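PDB 5XNE: alpha-acetolactate decarboxylase from Bacillus subtilis subsp. subtilis str. 168, which catalyses the decarboxylation of (2S)-2-acetolactate to (R)-acetoin and carbon dioxide, a step on the route from pyruvate to butanediol. Local coordinates for residues Phe77-Met82 with Thr198-Met203; Gln3-Ser8 with Cys73-Phe78; Met82-Asp87 with Asn100-Ser105; Ile112-Leu117 with Phe188-Glu193. One frame throughout, in Å; residues are numbered along the deposited sequence.

Interaction 1: residues Phe77-Met82 with Thr198-Met203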
loop_
_atom_site.group_PDB
_atom_site.type_symbol
_atom_site.label_atom_id
_atom_site.label_comp_id
_atom_site.label_asym_id
_atom_site.label_seq_id
_atom_site.Cartn_x
_atom_site.Cartn_y
_atom_site.Cartn_z
ATOM N N PHE B 77 8.529 10.033 -11.409
ATOM C CA PHE B 77 8.901 10.923 -12.497
ATOM C C PHE B 77 7.978 12.125 -12.392
ATOM O O PHE B 77 6.771 12.033 -12.664
ATOM C CB PHE B 77 8.789 10.227 -13.859
ATOM C CG PHE B 77 9.890 9.247 -14.118
ATOM C CD1 PHE B 77 11.184 9.693 -14.381
ATOM C CD2 PHE B 77 9.648 7.883 -14.061
ATOM C CE1 PHE B 77 12.213 8.788 -14.606
ATOM C CE2 PHE B 77 10.671 6.970 -14.285
ATOM C CZ PHE B 77 11.949 7.416 -14.554
ATOM N N PHE B 78 8.553 13.236 -11.951
ATOM C CA PHE B 78 7.793 14.422 -11.615
ATOM C C PHE B 78 7.276 15.096 -12.878
ATOM O O PHE B 78 8.025 15.287 -13.836
ATOM C CB PHE B 78 8.650 15.383 -10.804
ATOM C CG PHE B 78 7.877 16.496 -10.157
ATOM C CD1 PHE B 78 7.520 17.633 -10.875
ATOM C CD2 PHE B 78 7.523 16.419 -8.816
ATOM C CE1 PHE B 78 6.806 18.654 -10.271
ATOM C CE2 PHE B 78 6.817 17.432 -8.204
ATOM C CZ PHE B 78 6.459 18.564 -8.929
ATOM N N THR B 79 5.993 15.439 -12.863
ATOM C CA THR B 79 5.383 16.196 -13.954
ATOM C C THR B 79 4.684 17.397 -13.343
ATOM O O THR B 79 3.986 17.271 -12.349
ATOM C CB THR B 79 4.382 15.348 -14.756
ATOM O OG1 THR B 79 3.286 14.982 -13.913
ATOM C CG2 THR B 79 5.053 14.086 -15.278
ATOM N N PRO B 80 4.868 18.582 -13.934
ATOM C CA PRO B 80 4.304 19.786 -13.309
ATOM C C PRO B 80 2.794 19.953 -13.546
ATOM O O PRO B 80 2.380 20.806 -14.333
ATOM C CB PRO B 80 5.086 20.914 -13.980
ATOM C CG PRO B 80 5.469 20.360 -15.311
ATOM C CD PRO B 80 5.712 18.894 -15.098
ATOM N N ASP B 81 1.979 19.165 -12.856
ATOM C CA ASP B 81 0.532 19.171 -13.093
ATOM C C ASP B 81 -0.157 20.429 -12.585
ATOM O O ASP B 81 -1.133 20.898 -13.180
ATOM C CB ASP B 81 -0.115 17.949 -12.441
ATOM C CG ASP B 81 0.473 16.648 -12.940
ATOM O OD1 ASP B 81 1.038 16.632 -14.051
ATOM O OD2 ASP B 81 0.364 15.631 -12.229
ATOM N N MET B 82 0.323 20.948 -11.462
ATOM C CA MET B 82 -0.262 22.135 -10.839
ATOM C C MET B 82 0.834 23.060 -10.337
ATOM O O MET B 82 1.867 22.610 -9.829
ATOM C CB MET B 82 -1.187 21.751 -9.678
ATOM C CG MET B 82 -2.388 20.899 -10.070
ATOM S SD MET B 82 -3.228 20.130 -8.659
ATOM C CE MET B 82 -2.319 18.591 -8.529
ATOM N N THR B 198 5.076 23.450 -7.022
ATOM C CA THR B 198 4.725 22.610 -8.152
ATOM C C THR B 198 4.280 21.269 -7.581
ATOM O O THR B 198 4.911 20.754 -6.651
ATOM C CB THR B 198 5.903 22.426 -9.121
ATOM O OG1 THR B 198 6.472 23.707 -9.430
ATOM C CG2 THR B 198 5.433 21.810 -10.411
ATOM N N ILE B 199 3.188 20.728 -8.115
ATOM C CA ILE B 199 2.586 19.493 -7.600
ATOM C C ILE B 199 2.340 18.504 -8.740
ATOM O O ILE B 199 1.918 18.885 -9.846
ATOM C CB ILE B 199 1.263 19.778 -6.857
ATOM C CG1 ILE B 199 1.507 20.736 -5.688
ATOM C CG2 ILE B 199 0.633 18.491 -6.342
ATOM C CD1 ILE B 199 0.261 21.103 -4.910
ATOM N N SER B 200 2.622 17.227 -8.471
ATOM C CA SER B 200 2.456 16.168 -9.458
ATOM C C SER B 200 1.540 15.090 -8.879
ATOM O O SER B 200 1.806 14.551 -7.809
ATOM C CB SER B 200 3.818 15.590 -9.847
ATOM O OG SER B 200 3.717 14.688 -10.936
ATOM N N GLN B 201 0.449 14.793 -9.581
ATOM C CA GLN B 201 -0.559 13.856 -9.090
ATOM C C GLN B 201 -0.288 12.454 -9.630
ATOM O O GLN B 201 -0.033 12.282 -10.821
ATOM C CB GLN B 201 -1.962 14.333 -9.507
ATOM C CG GLN B 201 -3.079 13.331 -9.241
ATOM C CD GLN B 201 -4.425 13.854 -9.707
ATOM O OE1 GLN B 201 -4.855 14.930 -9.298
ATOM N NE2 GLN B 201 -5.087 13.103 -10.578
ATOM N N LYS B 202 -0.352 11.446 -8.764
ATOM C CA LYS B 202 -0.105 10.066 -9.187
ATOM C C LYS B 202 -1.266 9.132 -8.803
ATOM O O LYS B 202 -1.791 9.220 -7.683
ATOM C CB LYS B 202 1.212 9.554 -8.582
ATOM C CG LYS B 202 2.463 10.317 -9.052
ATOM C CD LYS B 202 2.570 10.293 -10.571
ATOM C CE LYS B 202 3.806 11.014 -11.077
ATOM N NZ LYS B 202 3.830 12.359 -10.523
ATOM N N MET B 203 -1.645 8.239 -9.727
ATOM C CA MET B 203 -2.782 7.329 -9.530
ATOM C C MET B 203 -2.374 5.911 -9.153
ATOM O O MET B 203 -3.224 5.047 -8.994
ATOM C CB MET B 203 -3.644 7.251 -10.797
ATOM C CG MET B 203 -4.159 8.579 -11.295
ATOM S SD MET B 203 -5.181 9.379 -10.053
ATOM C CE MET B 203 -6.730 8.467 -10.220
HETATM O O HOH W 1 1.518 13.152 -12.922
HETATM O O HOH W 2 -0.446 13.421 -13.633
#
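Ser200 CB lies over the centre of the Phe78 ring, 3.9 Å from the ring centroid and 11° off the ring normal, which makes it a CH-pi contact. At the edge of the same ring, near its plane, Thr198 CG2 comes within 3.4 Å of Phe78 CE1. Phe78 is turned for this by placing CG anti to its backbone N (chi1 -167°). An alanine here would probably open a gap beside Thr198 CG2 and leave Ser200 CB without the aromatic face it rests on. Beyond the ring the contact becomes polar. Ser200 OG donates to Thr79 OG1 over 3.0 Å, and Thr79 OG1 passes a bond on to Asp81 OD1 (2.8 Å), arriving from above the carboxylate plane. The other carboxylate oxygen, Asp81 OD2, takes the amide Gln201 N on its anti side at 2.8 Å, with a nearly straight 164° at the hydrogen. The backbone here is a classic beta bulge: two residues, Asp81 and Met82, stand opposite the single residue Ile199, and Ile199 O accepts from Met82 N at 3.1 Å and more weakly from Asp81 N. Ile199 N returns a bond to Met82 O (2.9 Å), while Pro80, centre of an inverse gamma turn, bends the chain just before the bulge. Two waters each donate to both Asp81 OD2 and Gln201 O, tying the carboxylate to the strand a second time. Met82 CE packs on Ile199 CG2 at 3.7 Å. Further out, Asp32 OD1 bonds Phe78 N, the Phe33 ring meets that of Phe78, and strand 109-115 pairs with strand 195-208 through Arg113, Ala111 and Phe109.

Interaction 2: residues Gln3-Ser8 with Cys73-Phe78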
loop_
_atom_site.group_PDB
_atom_site.type_symbol
_atom_site.label_atom_id
_atom_site.label_comp_id
_atom_site.label_asym_id
_atom_site.label_seq_id
_atom_site.Cartn_x
_atom_site.Cartn_y
_atom_site.Cartn_z
ATOM N N GLN B 3 3.101 6.678 -11.318
ATOM C CA GLN B 3 3.204 5.959 -10.059
ATOM C C GLN B 3 4.206 6.580 -9.108
ATOM O O GLN B 3 5.172 7.232 -9.525
ATOM C CB GLN B 3 3.593 4.498 -10.301
ATOM C CG GLN B 3 5.018 4.315 -10.807
ATOM C CD GLN B 3 5.439 2.859 -10.911
ATOM O OE1 GLN B 3 4.606 1.952 -10.906
ATOM N NE2 GLN B 3 6.744 2.631 -11.013
ATOM N N ILE B 4 3.959 6.355 -7.826
ATOM C CA ILE B 4 4.995 6.462 -6.804
ATOM C C ILE B 4 5.671 5.095 -6.726
ATOM O O ILE B 4 4.989 4.072 -6.587
ATOM C CB ILE B 4 4.426 6.827 -5.426
ATOM C CG1 ILE B 4 3.533 8.073 -5.504
ATOM C CG2 ILE B 4 5.558 6.990 -4.413
ATOM C CD1 ILE B 4 4.275 9.341 -5.909
ATOM N N TYR B 5 6.993 5.065 -6.842
ATOM C CA TYR B 5 7.748 3.831 -6.650
ATOM C C TYR B 5 8.246 3.824 -5.215
ATOM O O TYR B 5 9.084 4.649 -4.830
ATOM C CB TYR B 5 8.926 3.715 -7.626
ATOM C CG TYR B 5 9.589 2.360 -7.599
ATOM C CD1 TYR B 5 9.006 1.284 -8.249
ATOM C CD2 TYR B 5 10.793 2.157 -6.930
ATOM C CE1 TYR B 5 9.587 0.031 -8.243
ATOM C CE2 TYR B 5 11.394 0.894 -6.919
ATOM C CZ TYR B 5 10.778 -0.158 -7.577
ATOM O OH TYR B 5 11.334 -1.422 -7.587
ATOM N N GLN B 6 7.698 2.912 -4.421
ATOM C CA GLN B 6 7.926 2.873 -2.979
ATOM C C GLN B 6 8.835 1.708 -2.603
ATOM O O GLN B 6 8.478 0.541 -2.808
ATOM C CB GLN B 6 6.588 2.773 -2.245
ATOM C CG GLN B 6 6.691 2.678 -0.745
ATOM C CD GLN B 6 7.432 3.839 -0.148
ATOM O OE1 GLN B 6 7.106 4.995 -0.418
ATOM N NE2 GLN B 6 8.440 3.550 0.672
ATOM N N VAL B 7 10.012 2.027 -2.065
ATOM C CA VAL B 7 10.975 1.009 -1.651
ATOM C C VAL B 7 10.762 0.691 -0.167
ATOM O O VAL B 7 11.029 1.521 0.708
ATOM C CB VAL B 7 12.422 1.482 -1.912
ATOM C CG1 VAL B 7 13.433 0.524 -1.282
ATOM C CG2 VAL B 7 12.674 1.602 -3.412
ATOM N N SER B 8 10.223 -0.508 0.084
ATOM C CA SER B 8 9.948 -1.050 1.424
ATOM C C SER B 8 8.969 -0.201 2.246
ATOM O O SER B 8 8.257 0.655 1.693
ATOM C CB SER B 8 11.259 -1.238 2.206
ATOM O OG SER B 8 11.069 -2.119 3.310
ATOM N N CYS B 73 12.812 4.431 0.643
ATOM C CA CYS B 73 12.818 5.643 -0.164
ATOM C C CYS B 73 11.606 5.608 -1.094
ATOM O O CYS B 73 10.928 4.570 -1.219
ATOM C CB CYS B 73 14.144 5.789 -0.950
ATOM S SG CYS B 73 14.778 4.303 -1.766
ATOM N N SER B 74 11.321 6.756 -1.718
ATOM C CA SER B 74 10.144 6.923 -2.565
ATOM C C SER B 74 10.566 7.738 -3.792
ATOM O O SER B 74 11.238 8.757 -3.629
ATOM C CB SER B 74 9.016 7.658 -1.818
ATOM O OG SER B 74 8.742 7.110 -0.535
ATOM N N PHE B 75 10.144 7.314 -4.982
ATOM C CA PHE B 75 10.525 7.997 -6.235
ATOM C C PHE B 75 9.346 8.213 -7.153
ATOM O O PHE B 75 8.362 7.477 -7.104
ATOM C CB PHE B 75 11.574 7.193 -6.998
ATOM C CG PHE B 75 12.791 6.902 -6.202
ATOM C CD1 PHE B 75 13.761 7.875 -6.013
ATOM C CD2 PHE B 75 12.970 5.648 -5.636
ATOM C CE1 PHE B 75 14.893 7.612 -5.253
ATOM C CE2 PHE B 75 14.099 5.378 -4.874
ATOM C CZ PHE B 75 15.062 6.355 -4.692
ATOM N N THR B 76 9.462 9.213 -8.024
ATOM C CA THR B 76 8.505 9.340 -9.108
ATOM C C THR B 76 9.150 10.105 -10.238
ATOM O O THR B 76 10.196 10.744 -10.048
ATOM C CB THR B 76 7.219 10.047 -8.657
ATOM O OG1 THR B 76 6.175 9.779 -9.598
ATOM C CG2 THR B 76 7.434 11.547 -8.555
ATOM N N PHE B 77 8.529 10.033 -11.409
ATOM C CA PHE B 77 8.901 10.923 -12.497
ATOM C C PHE B 77 7.978 12.125 -12.392
ATOM O O PHE B 77 6.771 12.033 -12.664
ATOM C CB PHE B 77 8.789 10.227 -13.859
ATOM C CG PHE B 77 9.890 9.247 -14.118
ATOM C CD1 PHE B 77 11.184 9.693 -14.381
ATOM C CD2 PHE B 77 9.648 7.883 -14.061
ATOM C CE1 PHE B 77 12.213 8.788 -14.606
ATOM C CE2 PHE B 77 10.671 6.970 -14.285
ATOM C CZ PHE B 77 11.949 7.416 -14.554
ATOM N N PHE B 78 8.553 13.236 -11.951
ATOM C CA PHE B 78 7.793 14.422 -11.615
ATOM C C PHE B 78 7.276 15.096 -12.878
ATOM O O PHE B 78 8.025 15.287 -13.836
ATOM C CB PHE B 78 8.650 15.383 -10.804
ATOM C CG PHE B 78 7.877 16.496 -10.157
ATOM C CD1 PHE B 78 7.520 17.633 -10.875
ATOM C CD2 PHE B 78 7.523 16.419 -8.816
ATOM C CE1 PHE B 78 6.806 18.654 -10.271
ATOM C CE2 PHE B 78 6.817 17.432 -8.204
ATOM C CZ PHE B 78 6.459 18.564 -8.929
HETATM O O HOH W 3 6.288 8.047 -11.866
#
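Val7 lays its CB and CG2 against the sulfur of Cys73, the approach of Val7 CB to Cys73 SG being 3.7 Å. The two residues form a hydrogen-bonded pair in an antiparallel ladder, whose strands 3-7 and 73-76 run at 157° to each other. Val7 N bonds Cys73 O at 2.8 Å, with a weak return bond from Cys73 N to Val7 O. Two residues along, Tyr5 and Phe75 are also a hydrogen-bonded pair, with Tyr5 N to Phe75 O at 2.8 Å. Tyr5, Val7, Cys73 and Phe75 share one face of the ladder. On it Phe75 CD2 comes to the edge of the Tyr5 ring, 4.3 Å from Tyr5 CD2, and Val7 CG2 sits at the edge of the Phe75 ring.

The other face carries the non-hydrogen-bonded pair Gln6 and Ser74. Gln6 bends at chi2 (57°), which brings CD back beside Ser74, and the amide is used at both ends: OE1 accepts from Ser74 OG at 2.7 Å, and NE2 donates to Ser8 O at 3.1 Å, which should fix the rotation of the buried amide. The Ser74 side chain is about 9 Å from the bound zinc ion. Phe158 of strand 151-160 packs on Ile4, Ser74 and Thr76. At the far end Gln3 O is gripped twice, by a water that also accepts from Phe77 N and by Thr76 OG1, which donates over 2.7 Å from 35° above the carbonyl plane.

Interaction 3: residues Met82-Asp87 with Asn100-Ser105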
loop_
_atom_site.group_PDB
_atom_site.type_symbol
_atom_site.label_atom_id
_atom_site.label_comp_id
_atom_site.label_asym_id
_atom_site.label_seq_id
_atom_site.Cartn_x
_atom_site.Cartn_y
_atom_site.Cartn_z
ATOM N N MET B 82 0.323 20.948 -11.462
ATOM C CA MET B 82 -0.262 22.135 -10.839
ATOM C C MET B 82 0.834 23.060 -10.337
ATOM O O MET B 82 1.867 22.610 -9.829
ATOM C CB MET B 82 -1.187 21.751 -9.678
ATOM C CG MET B 82 -2.388 20.899 -10.070
ATOM S SD MET B 82 -3.228 20.130 -8.659
ATOM C CE MET B 82 -2.319 18.591 -8.529
ATOM N N THR B 83 0.618 24.361 -10.484
ATOM C CA THR B 83 1.538 25.330 -9.907
ATOM C C THR B 83 0.793 26.334 -9.044
ATOM O O THR B 83 -0.391 26.599 -9.248
ATOM C CB THR B 83 2.331 26.079 -10.980
ATOM O OG1 THR B 83 1.440 26.907 -11.734
ATOM C CG2 THR B 83 3.037 25.100 -11.904
ATOM N N HIS B 84 1.498 26.886 -8.069
ATOM C CA HIS B 84 0.907 27.809 -7.120
ATOM C C HIS B 84 2.018 28.716 -6.622
ATOM O O HIS B 84 3.171 28.290 -6.512
ATOM C CB HIS B 84 0.248 27.051 -5.968
ATOM C CG HIS B 84 -0.716 27.870 -5.168
ATOM N ND1 HIS B 84 -1.771 28.551 -5.742
ATOM C CD2 HIS B 84 -0.790 28.111 -3.839
ATOM C CE1 HIS B 84 -2.451 29.176 -4.798
ATOM N NE2 HIS B 84 -1.877 28.929 -3.634
ATOM N N LYS B 85 1.687 29.972 -6.348
ATOM C CA LYS B 85 2.689 30.906 -5.856
ATOM C C LYS B 85 2.377 31.298 -4.421
ATOM O O LYS B 85 1.224 31.566 -4.078
ATOM C CB LYS B 85 2.756 32.145 -6.753
ATOM C CG LYS B 85 3.257 31.861 -8.164
ATOM C CD LYS B 85 4.720 31.432 -8.164
ATOM C CE LYS B 85 5.567 32.335 -9.058
ATOM N NZ LYS B 85 6.845 31.691 -9.492
ATOM N N ILE B 86 3.398 31.299 -3.572
ATOM C CA ILE B 86 3.245 31.794 -2.216
ATOM C C ILE B 86 3.992 33.122 -2.208
ATOM O O ILE B 86 5.220 33.163 -2.342
ATOM C CB ILE B 86 3.785 30.813 -1.150
ATOM C CG1 ILE B 86 2.767 29.706 -0.845
ATOM C CG2 ILE B 86 4.043 31.537 0.154
ATOM C CD1 ILE B 86 2.326 28.885 -2.014
ATOM N N ASP B 87 3.231 34.207 -2.110
ATOM C CA ASP B 87 3.756 35.550 -2.341
ATOM C C ASP B 87 4.487 36.104 -1.139
ATOM O O ASP B 87 5.454 36.857 -1.273
ATOM C CB ASP B 87 2.627 36.512 -2.706
ATOM C CG ASP B 87 1.969 36.180 -4.025
ATOM O OD1 ASP B 87 2.662 35.692 -4.947
ATOM O OD2 ASP B 87 0.747 36.421 -4.131
ATOM N N ASN B 100 -3.586 21.587 0.945
ATOM C CA ASN B 100 -4.435 20.413 1.121
ATOM C C ASN B 100 -5.859 20.671 0.632
ATOM O O ASN B 100 -6.520 19.773 0.099
ATOM C CB ASN B 100 -4.401 19.930 2.590
ATOM C CG ASN B 100 -5.229 20.796 3.558
ATOM O OD1 ASN B 100 -6.160 21.510 3.176
ATOM N ND2 ASN B 100 -4.858 20.738 4.836
ATOM N N SER B 101 -6.311 21.913 0.777
ATOM C CA SER B 101 -7.659 22.280 0.351
ATOM C C SER B 101 -7.768 22.377 -1.169
ATOM O O SER B 101 -8.871 22.384 -1.716
ATOM C CB SER B 101 -8.076 23.607 0.990
ATOM O OG SER B 101 -8.228 23.475 2.396
ATOM N N MET B 102 -6.622 22.444 -1.841
ATOM C CA MET B 102 -6.566 22.660 -3.290
ATOM C C MET B 102 -6.344 21.356 -4.075
ATOM O O MET B 102 -6.544 21.301 -5.291
ATOM C CB MET B 102 -5.472 23.690 -3.601
ATOM C CG MET B 102 -4.546 23.373 -4.765
ATOM S SD MET B 102 -3.576 24.807 -5.271
ATOM C CE MET B 102 -2.619 24.114 -6.624
ATOM N N LEU B 103 -5.946 20.301 -3.373
ATOM C CA LEU B 103 -5.790 18.993 -4.004
ATOM C C LEU B 103 -7.127 18.501 -4.543
ATOM O O LEU B 103 -8.156 18.689 -3.891
ATOM C CB LEU B 103 -5.240 17.984 -3.006
ATOM C CG LEU B 103 -3.943 18.405 -2.320
ATOM C CD1 LEU B 103 -3.760 17.584 -1.085
ATOM C CD2 LEU B 103 -2.776 18.235 -3.263
ATOM N N PRO B 104 -7.116 17.875 -5.731
ATOM C CA PRO B 104 -8.318 17.263 -6.308
ATOM C C PRO B 104 -8.923 16.233 -5.355
ATOM O O PRO B 104 -10.140 16.045 -5.318
ATOM C CB PRO B 104 -7.795 16.593 -7.585
ATOM C CG PRO B 104 -6.567 17.354 -7.935
ATOM C CD PRO B 104 -5.955 17.772 -6.633
ATOM N N SER B 105 -8.069 15.584 -4.574
ATOM C CA SER B 105 -8.533 14.553 -3.654
ATOM C C SER B 105 -7.484 14.233 -2.592
ATOM O O SER B 105 -6.295 14.160 -2.892
ATOM C CB SER B 105 -8.886 13.270 -4.416
ATOM O OG SER B 105 -9.168 12.196 -3.525
#
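Strand 82-86, through Met82 and His84, meets the loop carrying Met102 and Pro104 without any backbone pairing: the nearest CA atoms, those of Met82 and Leu103, are 9.3 Å apart, and no hydrogen bond crosses. The contact is made mainly by side chains. Met102 SD stands over one face of the His84 imidazole, 4.3 Å from the ring centroid and 17° off the normal, a Met-aromatic contact. The sulfur is offset toward the rim, equally near His84 CG and ND1. The chain of Met102, extended beyond CG, and that of His84 run alongside each other in opposite senses. This carries the Met102 methyl on to the strand, where CE lies 4.1 Å from Met82 CB and 4.2 Å from His84 CB. An alanine in place of Met102 would remove the sulfur and methyl, and would probably open a gap over the His84 ring and beside Met82 CB and leave the imidazole less firmly packed. Met82 and Pro104 meet tip to tip, with Met82 SD 4.1 Å from Pro104 CD. The imidazole has a separate polar anchor, since His84 NE2 is hydrogen-bonded to Glu98 OE2.

The contact lies near the surface and joins the strand to the loop after helix 92-100, the helix that bears Glu98. Strand 82-86 pairs antiparallel with strand 195-208, Tyr110 of strand 109-115 packs against Met82, Leu103 and Pro104, and Phe216 of the second subunit lies on Pro104.

Interaction 4: residues Ile112-Leu117 with Phe188-Glu193; sequences IRIDGL and FDYVLE
Ile114 and Leu192 meet because Ile114 CG1 stands anti to the carbonyl carbon (chi1 -75°) and CD1 continues in an extended line (chi2 -175°), carrying the terminal methyl toward the strand that carries Tyr190 and Leu192. The two side chains then touch tip to tip: Ile114 CD1 is 3.9 Å from Leu192 CD2 and 4.0 Å from Leu192 CD1, so the single methyl bears on both branches of the leucine. The same Ile114 CD1 also approaches Tyr190 CE2 at 4.3 Å, obliquely to the ring.

The second point of contact is on the backbone. Residues 114-117 and 190-193 run 62° apart, and they close on each other at their C-terminal ends, where Glu193 N donates to Leu117 O over 2.9 Å. Glu193 CB rests on that same acceptor, 3.3 Å from Leu117 O. Between the two contact points the chain turns a corner at Gly116, where any side chain would collide with the carbonyl O of Asp115, so that glycine suits the bend. Next to the corner, Arg113 grips Asp115 side-on with NE and NH2, both to OD1, which lies in the guanidinium plane; Arg113 NE meets the syn lone pair of Asp115 OD1 at 2.9 Å, and NH2 comes from above the carboxylate plane. Asp49 forms a second salt bridge with Arg113, and Thr154 OG1 is hydrogen-bonded to Asp115 OD1.

The corner is characteristic of a strand passing from one sheet or face to another, strand 117-124 pairing with strand 184-192 after it. Strand 109-115 lies between strands 195-208 and 151-160, while Phe95 of helix 92-100 packs against Ile114, Tyr190 and Leu192, and Glu96 of that helix bonds the Tyr190 hydroxyl.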
loop_
_atom_site.group_PDB
_atom_site.type_symbol
_atom_site.label_atom_id
_atom_site.label_comp_id
_atom_site.label_asym_id
_atom_site.label_seq_id
_atom_site.Cartn_x
_atom_site.Cartn_y
_atom_site.Cartn_z
ATOM N N ILE B 112 5.429 16.899 -4.306
ATOM C CA ILE B 112 5.344 18.342 -4.142
ATOM C C ILE B 112 6.722 18.954 -3.968
ATOM O O ILE B 112 7.597 18.405 -3.295
ATOM C CB ILE B 112 4.432 18.709 -2.955
ATOM C CG1 ILE B 112 4.303 20.232 -2.804
ATOM C CG2 ILE B 112 4.963 18.124 -1.683
ATOM C CD1 ILE B 112 3.241 20.633 -1.794
ATOM N N ARG B 113 6.895 20.120 -4.591
ATOM C CA ARG B 113 8.154 20.828 -4.598
ATOM C C ARG B 113 7.919 22.309 -4.352
ATOM O O ARG B 113 7.029 22.911 -4.952
ATOM C CB ARG B 113 8.859 20.612 -5.930
ATOM C CG ARG B 113 10.186 21.270 -6.058
ATOM C CD ARG B 113 10.758 20.937 -7.413
ATOM N NE ARG B 113 11.945 21.722 -7.667
ATOM C CZ ARG B 113 12.784 21.483 -8.664
ATOM N NH1 ARG B 113 12.570 20.449 -9.473
ATOM N NH2 ARG B 113 13.840 22.268 -8.828
ATOM N N ILE B 114 8.717 22.860 -3.452
ATOM C CA ILE B 114 8.697 24.273 -3.112
ATOM C C ILE B 114 10.068 24.837 -3.457
ATOM O O ILE B 114 11.061 24.408 -2.875
ATOM C CB ILE B 114 8.456 24.508 -1.608
ATOM C CG1 ILE B 114 7.014 24.288 -1.165
ATOM C CG2 ILE B 114 8.812 25.882 -1.261
ATOM C CD1 ILE B 114 6.843 24.651 0.302
ATOM N N ASP B 115 10.138 25.790 -4.381
ATOM C CA ASP B 115 11.417 26.401 -4.722
ATOM C C ASP B 115 11.384 27.879 -4.391
ATOM O O ASP B 115 10.529 28.603 -4.882
ATOM C CB ASP B 115 11.745 26.220 -6.199
ATOM C CG ASP B 115 11.830 24.767 -6.599
ATOM O OD1 ASP B 115 12.866 24.132 -6.324
ATOM O OD2 ASP B 115 10.855 24.268 -7.191
ATOM N N GLY B 116 12.308 28.327 -3.557
ATOM C CA GLY B 116 12.348 29.741 -3.230
ATOM C C GLY B 116 13.133 30.044 -1.979
ATOM O O GLY B 116 14.150 29.403 -1.709
ATOM N N LEU B 117 12.654 31.029 -1.221
ATOM C CA LEU B 117 13.331 31.470 -0.011
ATOM C C LEU B 117 12.491 31.207 1.219
ATOM O O LEU B 117 11.307 31.523 1.266
ATOM C CB LEU B 117 13.680 32.961 -0.089
ATOM C CG LEU B 117 14.992 33.257 -0.813
ATOM C CD1 LEU B 117 14.901 32.971 -2.313
ATOM C CD2 LEU B 117 15.474 34.684 -0.545
ATOM N N PHE B 188 11.135 19.239 9.731
ATOM C CA PHE B 188 10.208 19.263 10.868
ATOM C C PHE B 188 9.231 20.444 10.783
ATOM O O PHE B 188 8.067 20.336 11.174
ATOM C CB PHE B 188 10.958 19.378 12.203
ATOM C CG PHE B 188 11.609 18.111 12.668
ATOM C CD1 PHE B 188 11.049 16.872 12.396
ATOM C CD2 PHE B 188 12.790 18.166 13.398
ATOM C CE1 PHE B 188 11.657 15.704 12.845
ATOM C CE2 PHE B 188 13.408 17.001 13.842
ATOM C CZ PHE B 188 12.838 15.770 13.565
ATOM N N ASP B 189 9.731 21.582 10.310
ATOM C CA ASP B 189 8.956 22.817 10.317
ATOM C C ASP B 189 9.574 23.798 9.334
ATOM O O ASP B 189 10.739 23.659 8.960
ATOM C CB ASP B 189 8.905 23.413 11.731
ATOM C CG ASP B 189 7.874 24.526 11.867
ATOM O OD1 ASP B 189 6.884 24.535 11.103
ATOM O OD2 ASP B 189 8.057 25.393 12.746
ATOM N N TYR B 190 8.787 24.773 8.895
ATOM C CA TYR B 190 9.299 25.777 7.979
ATOM C C TYR B 190 8.370 26.980 7.884
ATOM O O TYR B 190 7.180 26.879 8.155
ATOM C CB TYR B 190 9.512 25.178 6.590
ATOM C CG TYR B 190 8.293 24.504 6.010
ATOM C CD1 TYR B 190 7.989 23.185 6.328
ATOM C CD2 TYR B 190 7.455 25.175 5.136
ATOM C CE1 TYR B 190 6.885 22.565 5.796
ATOM C CE2 TYR B 190 6.342 24.561 4.592
ATOM C CZ TYR B 190 6.066 23.247 4.925
ATOM O OH TYR B 190 4.962 22.628 4.398
ATOM N N VAL B 191 8.945 28.119 7.508
ATOM C CA VAL B 191 8.176 29.311 7.189
ATOM C C VAL B 191 8.652 29.818 5.843
ATOM O O VAL B 191 9.845 30.046 5.651
ATOM C CB VAL B 191 8.330 30.416 8.250
ATOM C CG1 VAL B 191 7.560 31.664 7.821
ATOM C CG2 VAL B 191 7.855 29.922 9.600
ATOM N N LEU B 192 7.722 29.958 4.904
ATOM C CA LEU B 192 8.044 30.422 3.565
ATOM C C LEU B 192 8.120 31.937 3.575
ATOM O O LEU B 192 7.277 32.597 4.173
ATOM C CB LEU B 192 6.998 29.958 2.544
ATOM C CG LEU B 192 6.452 28.534 2.725
ATOM C CD1 LEU B 192 5.463 28.169 1.640
ATOM C CD2 LEU B 192 7.569 27.550 2.739
ATOM N N GLU B 193 9.140 32.483 2.932
ATOM C CA GLU B 193 9.181 33.919 2.706
ATOM C C GLU B 193 8.472 34.172 1.384
ATOM O O GLU B 193 7.524 34.953 1.304
ATOM C CB GLU B 193 10.617 34.438 2.689
ATOM C CG GLU B 193 10.722 35.940 2.471
ATOM C CD GLU B 193 11.999 36.518 3.042
ATOM O OE1 GLU B 193 12.760 35.759 3.680
ATOM O OE2 GLU B 193 12.246 37.729 2.854
#

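How the interactions relate
Strand 195-208 links much of this set. Interaction 1 continues directly from interaction 2 through Phe77 and Phe78, and the two also meet at Lys202 CE and Thr76 OG1, 3.1 Å apart. Met82 is common to interactions 1 and 3, whose centres lie about 11 Å apart, and both touch the second subunit. Interaction 4 joins interaction 1 through a probable hydrogen bond from Thr198 N to Arg113 O (2.9 Å), and interaction 3 where Ile86 CG2 packs on Leu192 CD1 at 3.9 Å. Toward the zinc ion held by His173, His175 and His186, interaction 2 approaches through Ser74 (about 9 Å from its side chain) and interaction 4 through Tyr190 (about 12 Å).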